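Local coordinates for ureidoglycolate hydrolase (Arabidopsis thaliana, PDB 4PXE), which hydrolyses (S)-ureidoglycolate to glyoxylate, ammonium and carbon dioxide with two manganese ions per subunit, a step in plant purine breakdown, at residues S28-A33 with V48-Y53; N22-L27 with S99-G104; I355-E360 with L424-L429. One frame throughout, in Å; residues are numbered along the deposited sequence. Where two conformers were deposited one is given.

Contact 1 (S28-A33 with V48-Y53); sequences SSFSDA and VSARRY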
# COMPACT_ATOMS: atom_id res chain seq x y z
N SER A 28 -4.06 14.38 21.90
CA SER A 28 -3.43 13.24 21.25
C SER A 28 -4.30 11.99 21.27
O SER A 28 -4.04 11.04 20.51
CB SER A 28 -2.06 12.95 21.88
OG SER A 28 -2.18 12.26 23.11
N SER A 29 -5.32 11.97 22.12
CA SER A 29 -6.23 10.83 22.17
C SER A 29 -7.13 10.74 20.94
O SER A 29 -7.68 9.68 20.65
CB SER A 29 -7.09 10.86 23.44
OG SER A 29 -8.09 11.86 23.36
N PHE A 30 -7.29 11.86 20.22
CA PHE A 30 -8.08 11.88 18.99
C PHE A 30 -7.20 11.42 17.83
O PHE A 30 -6.66 12.22 17.08
CB PHE A 30 -8.66 13.26 18.73
CG PHE A 30 -9.47 13.81 19.87
CD1 PHE A 30 -10.57 13.12 20.35
CD2 PHE A 30 -9.12 15.01 20.47
CE1 PHE A 30 -11.32 13.63 21.41
CE2 PHE A 30 -9.86 15.52 21.52
CZ PHE A 30 -10.95 14.82 22.00
N SER A 31 -7.08 10.10 17.70
CA SER A 31 -6.07 9.52 16.84
C SER A 31 -6.54 8.19 16.26
O SER A 31 -7.16 7.39 16.95
CB SER A 31 -4.80 9.28 17.65
OG SER A 31 -3.82 8.63 16.89
N ASP A 32 -6.18 7.96 15.00
CA ASP A 32 -6.43 6.66 14.37
C ASP A 32 -5.28 5.68 14.56
O ASP A 32 -5.37 4.52 14.15
CB ASP A 32 -6.76 6.84 12.88
CG ASP A 32 -8.20 7.28 12.66
OD1 ASP A 32 -9.09 6.80 13.40
OD2 ASP A 32 -8.43 8.10 11.76
N ALA A 33 -4.19 6.14 15.17
CA ALA A 33 -3.08 5.28 15.55
C ALA A 33 -3.04 5.14 17.07
O ALA A 33 -3.38 6.08 17.79
CB ALA A 33 -1.76 5.86 15.05
N VAL A 48 -12.59 16.02 13.42
CA VAL A 48 -13.77 16.71 13.92
C VAL A 48 -13.76 16.80 15.46
O VAL A 48 -14.05 17.86 16.02
CB VAL A 48 -15.08 16.06 13.39
CG1 VAL A 48 -16.31 16.68 14.08
CG2 VAL A 48 -15.18 16.22 11.88
N SER A 49 -13.40 15.71 16.12
CA SER A 49 -13.29 15.71 17.59
C SER A 49 -12.24 16.71 18.09
O SER A 49 -12.47 17.43 19.07
CB SER A 49 -12.95 14.31 18.09
OG SER A 49 -14.02 13.41 17.85
N ALA A 50 -11.11 16.77 17.40
CA ALA A 50 -10.05 17.70 17.77
C ALA A 50 -10.45 19.16 17.52
O ALA A 50 -10.15 20.03 18.34
CB ALA A 50 -8.77 17.36 17.03
N ARG A 51 -11.14 19.43 16.41
CA ARG A 51 -11.66 20.78 16.15
C ARG A 51 -12.59 21.23 17.27
O ARG A 51 -12.51 22.37 17.73
CB ARG A 51 -12.46 20.81 14.83
CG ARG A 51 -11.65 20.59 13.56
CD ARG A 51 -12.57 20.45 12.34
NE ARG A 51 -11.76 20.14 11.17
CZ ARG A 51 -11.29 21.04 10.32
NH1 ARG A 51 -11.59 22.32 10.46
NH2 ARG A 51 -10.51 20.65 9.33
N ARG A 52 -13.46 20.32 17.71
CA ARG A 52 -14.42 20.64 18.76
C ARG A 52 -13.70 20.94 20.08
O ARG A 52 -14.08 21.87 20.79
CB ARG A 52 -15.43 19.51 18.91
CG ARG A 52 -16.32 19.33 17.68
CD ARG A 52 -17.17 18.07 17.76
NE ARG A 52 -17.99 18.02 18.96
CZ ARG A 52 -19.23 18.52 19.04
NH1 ARG A 52 -19.78 19.11 17.99
NH2 ARG A 52 -19.91 18.43 20.18
N TYR A 53 -12.66 20.16 20.38
CA TYR A 53 -11.88 20.36 21.59
C TYR A 53 -11.25 21.75 21.58
O TYR A 53 -11.32 22.47 22.57
CB TYR A 53 -10.81 19.26 21.68
CG TYR A 53 -9.96 19.29 22.93
CD1 TYR A 53 -8.83 20.10 23.00
CD2 TYR A 53 -10.27 18.51 24.03
CE1 TYR A 53 -8.04 20.13 24.14
CE2 TYR A 53 -9.48 18.53 25.18
CZ TYR A 53 -8.37 19.34 25.22
OH TYR A 53 -7.58 19.37 26.35

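Contact 2 (N22-L27 with S99-G104); sequences NQIDEL and SGKYDG. With MN (manganese (II) ion), chain C; MN (manganese (II) ion), chain D.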
# COMPACT_ATOMS: atom_id res chain seq x y z
N ASN A 22 -1.25 18.71 29.82
CA ASN A 22 -2.45 17.89 29.90
C ASN A 22 -3.32 18.05 28.65
O ASN A 22 -3.89 17.08 28.17
CB ASN A 22 -3.25 18.20 31.17
CG ASN A 22 -2.52 17.78 32.44
OD1 ASN A 22 -1.56 17.01 32.39
ND2 ASN A 22 -2.98 18.29 33.58
N GLN A 23 -3.40 19.28 28.13
CA GLN A 23 -4.16 19.52 26.90
C GLN A 23 -3.51 18.84 25.69
O GLN A 23 -4.21 18.28 24.84
CB GLN A 23 -4.33 21.01 26.66
CG GLN A 23 -5.23 21.66 27.72
CD GLN A 23 -5.32 23.16 27.59
OE1 GLN A 23 -4.45 23.81 27.00
NE2 GLN A 23 -6.38 23.73 28.15
N ILE A 24 -2.18 18.87 25.62
CA ILE A 24 -1.45 18.18 24.57
C ILE A 24 -1.78 16.69 24.61
O ILE A 24 -2.06 16.07 23.59
CB ILE A 24 0.09 18.40 24.72
CG1 ILE A 24 0.46 19.84 24.37
CG2 ILE A 24 0.88 17.42 23.85
CD1 ILE A 24 0.74 20.07 22.90
N ASP A 25 -1.78 16.12 25.81
CA ASP A 25 -2.07 14.70 25.96
C ASP A 25 -3.52 14.38 25.62
O ASP A 25 -3.79 13.40 24.93
CB ASP A 25 -1.75 14.25 27.39
CG ASP A 25 -0.27 14.32 27.71
OD1 ASP A 25 0.54 14.32 26.77
OD2 ASP A 25 0.06 14.39 28.91
N GLU A 26 -4.45 15.20 26.10
CA GLU A 26 -5.86 14.99 25.76
C GLU A 26 -6.10 15.05 24.26
O GLU A 26 -6.78 14.18 23.69
CB GLU A 26 -6.76 15.97 26.51
CG GLU A 26 -6.83 15.67 28.00
CD GLU A 26 -7.75 16.59 28.78
OE1 GLU A 26 -8.24 17.58 28.21
OE2 GLU A 26 -7.98 16.31 29.98
N LEU A 27 -5.53 16.05 23.60
CA LEU A 27 -5.72 16.16 22.15
C LEU A 27 -5.16 14.94 21.40
O LEU A 27 -5.72 14.51 20.39
CB LEU A 27 -5.12 17.46 21.61
CG LEU A 27 -5.68 17.88 20.25
CD1 LEU A 27 -7.11 18.38 20.39
CD2 LEU A 27 -4.81 18.93 19.60
N SER A 99 2.73 9.85 13.67
CA SER A 99 3.57 10.99 14.01
C SER A 99 3.44 11.33 15.50
O SER A 99 2.95 10.52 16.29
CB SER A 99 3.25 12.18 13.12
OG SER A 99 1.89 12.58 13.23
N GLY A 100 3.91 12.52 15.88
CA GLY A 100 3.97 12.92 17.28
C GLY A 100 2.81 13.80 17.72
O GLY A 100 1.87 14.03 16.95
N LYS A 101 2.90 14.31 18.95
CA LYS A 101 1.82 15.05 19.61
C LYS A 101 2.05 16.57 19.64
O LYS A 101 1.20 17.31 20.12
CB LYS A 101 1.66 14.59 21.07
CG LYS A 101 1.60 13.09 21.31
CD LYS A 101 1.32 12.76 22.79
CE LYS A 101 2.38 13.27 23.74
NZ LYS A 101 2.17 12.70 25.13
N TYR A 102 3.20 17.02 19.14
CA TYR A 102 3.63 18.41 19.34
C TYR A 102 3.64 19.26 18.06
O TYR A 102 3.40 20.47 18.11
CB TYR A 102 5.02 18.44 20.02
CG TYR A 102 5.03 17.79 21.38
CD1 TYR A 102 4.80 18.54 22.53
CD2 TYR A 102 5.26 16.43 21.52
CE1 TYR A 102 4.78 17.95 23.78
CE2 TYR A 102 5.26 15.82 22.76
CZ TYR A 102 5.02 16.59 23.89
OH TYR A 102 5.00 16.00 25.14
N ASP A 103 3.91 18.61 16.93
CA ASP A 103 3.90 19.29 15.64
C ASP A 103 2.55 19.97 15.41
O ASP A 103 1.51 19.32 15.48
CB ASP A 103 4.20 18.25 14.56
CG ASP A 103 4.19 18.82 13.18
OD1 ASP A 103 4.34 20.03 13.01
OD2 ASP A 103 4.04 18.03 12.24
N GLY A 104 2.58 21.28 15.17
CA GLY A 104 1.35 22.05 14.98
C GLY A 104 0.59 22.36 16.27
O GLY A 104 0.23 23.52 16.55
MN MN C . 3.84 21.66 11.64
MN MN D . 4.44 18.27 10.07
O HOH W 1 -1.45 16.77 20.94
O HOH W 2 3.66 23.58 10.52
O HOH W 3 3.60 20.24 9.95
O HOH W 4 6.01 21.74 10.45
O HOH W 5 6.10 19.02 10.00

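Contact 3 (I355-E360 with L424-L429); sequences IKKMAE and LAKLSL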
# COMPACT_ATOMS: atom_id res chain seq x y z
N ILE A 355 10.74 40.01 13.49
CA ILE A 355 11.95 39.43 14.05
C ILE A 355 12.47 40.27 15.21
O ILE A 355 12.81 39.75 16.27
CB ILE A 355 13.06 39.36 12.98
CG1 ILE A 355 12.72 38.26 11.96
CG2 ILE A 355 14.43 39.13 13.63
CD1 ILE A 355 13.61 38.28 10.73
N LYS A 356 12.51 41.58 15.00
CA LYS A 356 12.98 42.51 16.01
C LYS A 356 12.18 42.38 17.30
O LYS A 356 12.76 42.27 18.38
CB LYS A 356 12.88 43.93 15.46
CG LYS A 356 13.33 45.02 16.43
CD LYS A 356 13.14 46.38 15.78
CE LYS A 356 13.66 47.52 16.64
NZ LYS A 356 12.80 47.77 17.82
N LYS A 357 10.85 42.38 17.18
CA LYS A 357 9.97 42.31 18.35
C LYS A 357 10.13 40.98 19.08
O LYS A 357 10.15 40.93 20.31
CB LYS A 357 8.50 42.48 17.96
CG LYS A 357 8.07 43.89 17.60
CD LYS A 357 7.92 44.78 18.81
CE LYS A 357 7.24 46.08 18.42
NZ LYS A 357 7.62 47.18 19.34
N MET A 358 10.24 39.90 18.32
CA MET A 358 10.42 38.57 18.91
C MET A 358 11.73 38.47 19.70
O MET A 358 11.76 37.93 20.81
CB MET A 358 10.37 37.49 17.83
CG MET A 358 9.00 37.24 17.21
SD MET A 358 9.12 35.88 16.03
CE MET A 358 10.46 35.09 16.79
N ALA A 359 12.82 38.97 19.12
CA ALA A 359 14.11 38.96 19.80
C ALA A 359 14.08 39.82 21.06
O ALA A 359 14.63 39.43 22.10
CB ALA A 359 15.21 39.40 18.86
N GLU A 360 13.43 40.97 20.98
CA GLU A 360 13.26 41.85 22.14
C GLU A 360 12.46 41.16 23.23
O GLU A 360 12.82 41.24 24.40
CB GLU A 360 12.60 43.17 21.74
CG GLU A 360 13.54 44.08 20.97
CD GLU A 360 12.85 45.26 20.29
OE1 GLU A 360 11.61 45.38 20.38
OE2 GLU A 360 13.58 46.05 19.66
N LEU A 424 2.94 39.25 20.87
CA LEU A 424 1.57 39.64 20.51
C LEU A 424 1.23 40.98 21.14
O LEU A 424 0.64 41.85 20.49
CB LEU A 424 0.56 38.60 20.99
CG LEU A 424 0.49 37.28 20.22
CD1 LEU A 424 -0.38 36.30 20.98
CD2 LEU A 424 -0.06 37.50 18.81
N ALA A 425 1.56 41.12 22.42
CA ALA A 425 1.26 42.32 23.19
C ALA A 425 1.97 43.52 22.59
O ALA A 425 1.36 44.59 22.39
CB ALA A 425 1.67 42.13 24.64
N LYS A 426 3.26 43.37 22.30
CA LYS A 426 4.04 44.46 21.73
C LYS A 426 3.49 44.89 20.37
O LYS A 426 3.34 46.08 20.10
CB LYS A 426 5.51 44.07 21.60
CG LYS A 426 6.23 43.90 22.92
CD LYS A 426 7.67 43.44 22.70
CE LYS A 426 8.42 43.35 24.02
NZ LYS A 426 8.48 44.65 24.75
N LEU A 427 3.16 43.92 19.53
CA LEU A 427 2.62 44.23 18.21
C LEU A 427 1.23 44.86 18.30
O LEU A 427 0.90 45.74 17.51
CB LEU A 427 2.60 42.97 17.35
CG LEU A 427 4.00 42.49 16.97
CD1 LEU A 427 3.94 41.12 16.31
CD2 LEU A 427 4.68 43.50 16.05
N SER A 428 0.42 44.41 19.26
CA SER A 428 -0.93 44.95 19.44
C SER A 428 -0.90 46.45 19.72
O SER A 428 -1.78 47.19 19.28
CB SER A 428 -1.67 44.22 20.56
OG SER A 428 -2.93 44.83 20.83
N LEU A 429 0.13 46.90 20.42
CA LEU A 429 0.23 48.30 20.82
C LEU A 429 0.98 49.17 19.80
O LEU A 429 1.01 50.40 19.93
CB LEU A 429 0.88 48.41 22.20
CG LEU A 429 0.19 47.66 23.34
CD1 LEU A 429 0.85 47.97 24.68
CD2 LEU A 429 -1.31 47.96 23.39
O HOH W 6 10.35 45.81 22.42

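Contact 1 (S28-A33 with V48-Y53)
Phe-30 lays its ring against the helix of 48-53 and accounts for more than half of the surface that the two segments bury. Ser-49 comes over one face: its CB lies 3.5 Å from Phe-30 CD1 and 3.9 Å from the ring centroid, 30° off the ring normal, a CH-pi contact. The Ser-49 hydroxyl takes no part in this and makes a weak hydrogen bond back to Asp-45 O. Farther round the ring, Phe-30 CD2 meets the backbone of the next residue, at 3.9 Å from Ala-50 CA. One turn on from Ser-49, Tyr-53 CB sits 3.9 Å from Phe-30 CE2. The rings of Phe-30 and Tyr-53 are inclined at 63°, an oblique pairing with centroids 6.0 Å apart. Tyr-53 sends CG opposite its own backbone N (chi1 -177°), which sets the start of its ring beside Phe-30, while its hydroxyl continues to Glu-26 on helix 17-28. Phe-30 is the centre of an inverse gamma turn, where the chain leaves helix 17-28 for strand 38-40, and Phe-30 O accepts a hydrogen bond from Arg-40 NH1. Across the segments the contact is therefore apolar, made by the Phe-30 ring against Ser-49 CB, the Ala-50 backbone and Tyr-53; the polar ends of Ser-49 and Tyr-53 are satisfied elsewhere, and the hold here is dispersive rather than directional.

Contact 2 (N22-L27 with S99-G104)
The loop that carries Asp-103, the carboxylate bridging the two manganese ions, rests on helix 17-28 through Lys-101 and Tyr-102. Ile-24 supplies the apolar side of the contact. Its CG2 branch, set anti to the backbone N, lies over one face of the Tyr-102 ring at 3.9 Å from Tyr-102 CE1, and the same methyl is 4.0 Å from Lys-101 CB. Beside it, water 1 donates to both Ile-24 O and Lys-101 O, at 2.8 Å each, and so links the helix backbone to the loop backbone. In the M20 peptidase family such an aspartate joins both metals of a dinuclear centre: here Asp-103 OD1 binds one manganese, together with His-92 and His-208, and Asp-103 OD2 binds the other at 2.2 Å, together with Glu-138 and His-402. Glu-406 OE1 accepts the backbone N-H groups of Tyr-102 and Asp-103, a second-shell hold on the metal-bearing loop. Towards the more exposed side, Asp-25 and Lys-101 form a salt bridge, with Lys-101 NZ 2.8 Å from Asp-25 OD1. A bend at chi3 (-61°) turns the lysine ammonium toward Asp-25, where it approaches OD1 35° off the plane of the carboxylate. Asp-25 OD1 also receives a weak hydrogen bond from Gln-21 NE2.

Contact 3 (I355-E360 with L424-L429)
Lys-357 packs its aliphatic chain against Lys-426 and Leu-427, and this is the close part of the contact. Lys-357 CG lies 3.7 Å from the Leu-427 CD2 methyl, the two side chains running antiparallel alongside each other. The lysine then bends at chi2 (-75°), which brings Lys-357 CD to 3.8 Å from Lys-426 CB. With only an alanine in place of Lys-357, the Leu-427 methyl is likely to face a gap and Lys-426 CB to lose its aliphatic neighbour. Looser and more polar is the side where the charged ends lie. The ammonium groups diverge, Lys-357 NZ and Lys-426 NZ being 6.0 Å apart, and Lys-426 NZ pairs with Glu-364. Water 6 accepts from Lys-426 NZ at 3.2 Å; its link onward to Glu-360 OE1 is doubtful, the 2.4 Å separation of water 6 and that oxygen being very short. Glu-360 OE2 makes a salt bridge to Lys-356 NZ within the same helix, through its syn lone pair. Helices 352-364 and 410-429 meet here, each also packing on strands: Leu-427 on strand 201-209, and Met-358, turned away from this contact, on strand 222-239.

Overall arrangement
Contacts 1 and 2 are neighbours, their centres 10 Å apart, and both involve helix 17-28 or the loop that leaves it. Contact 1 joins that loop to helix 45-60; contact 2, whose span along the chain encloses contact 1, joins the helix to the metal-bearing loop before helix 105-120. They meet directly, through Tyr-53 with Leu-27 and through Ser-28 with Lys-101, so the two form one connected patch; contact 2 holds a manganese ligand, consistent with helix 17-28 backing the metal loop. Contact 3 follows later in sequence, its centre 32 Å from that of contact 1 and 27 Å from that of contact 2. It pairs helix 352-364 with the C-terminal helix 410-429, away from the annotated sites.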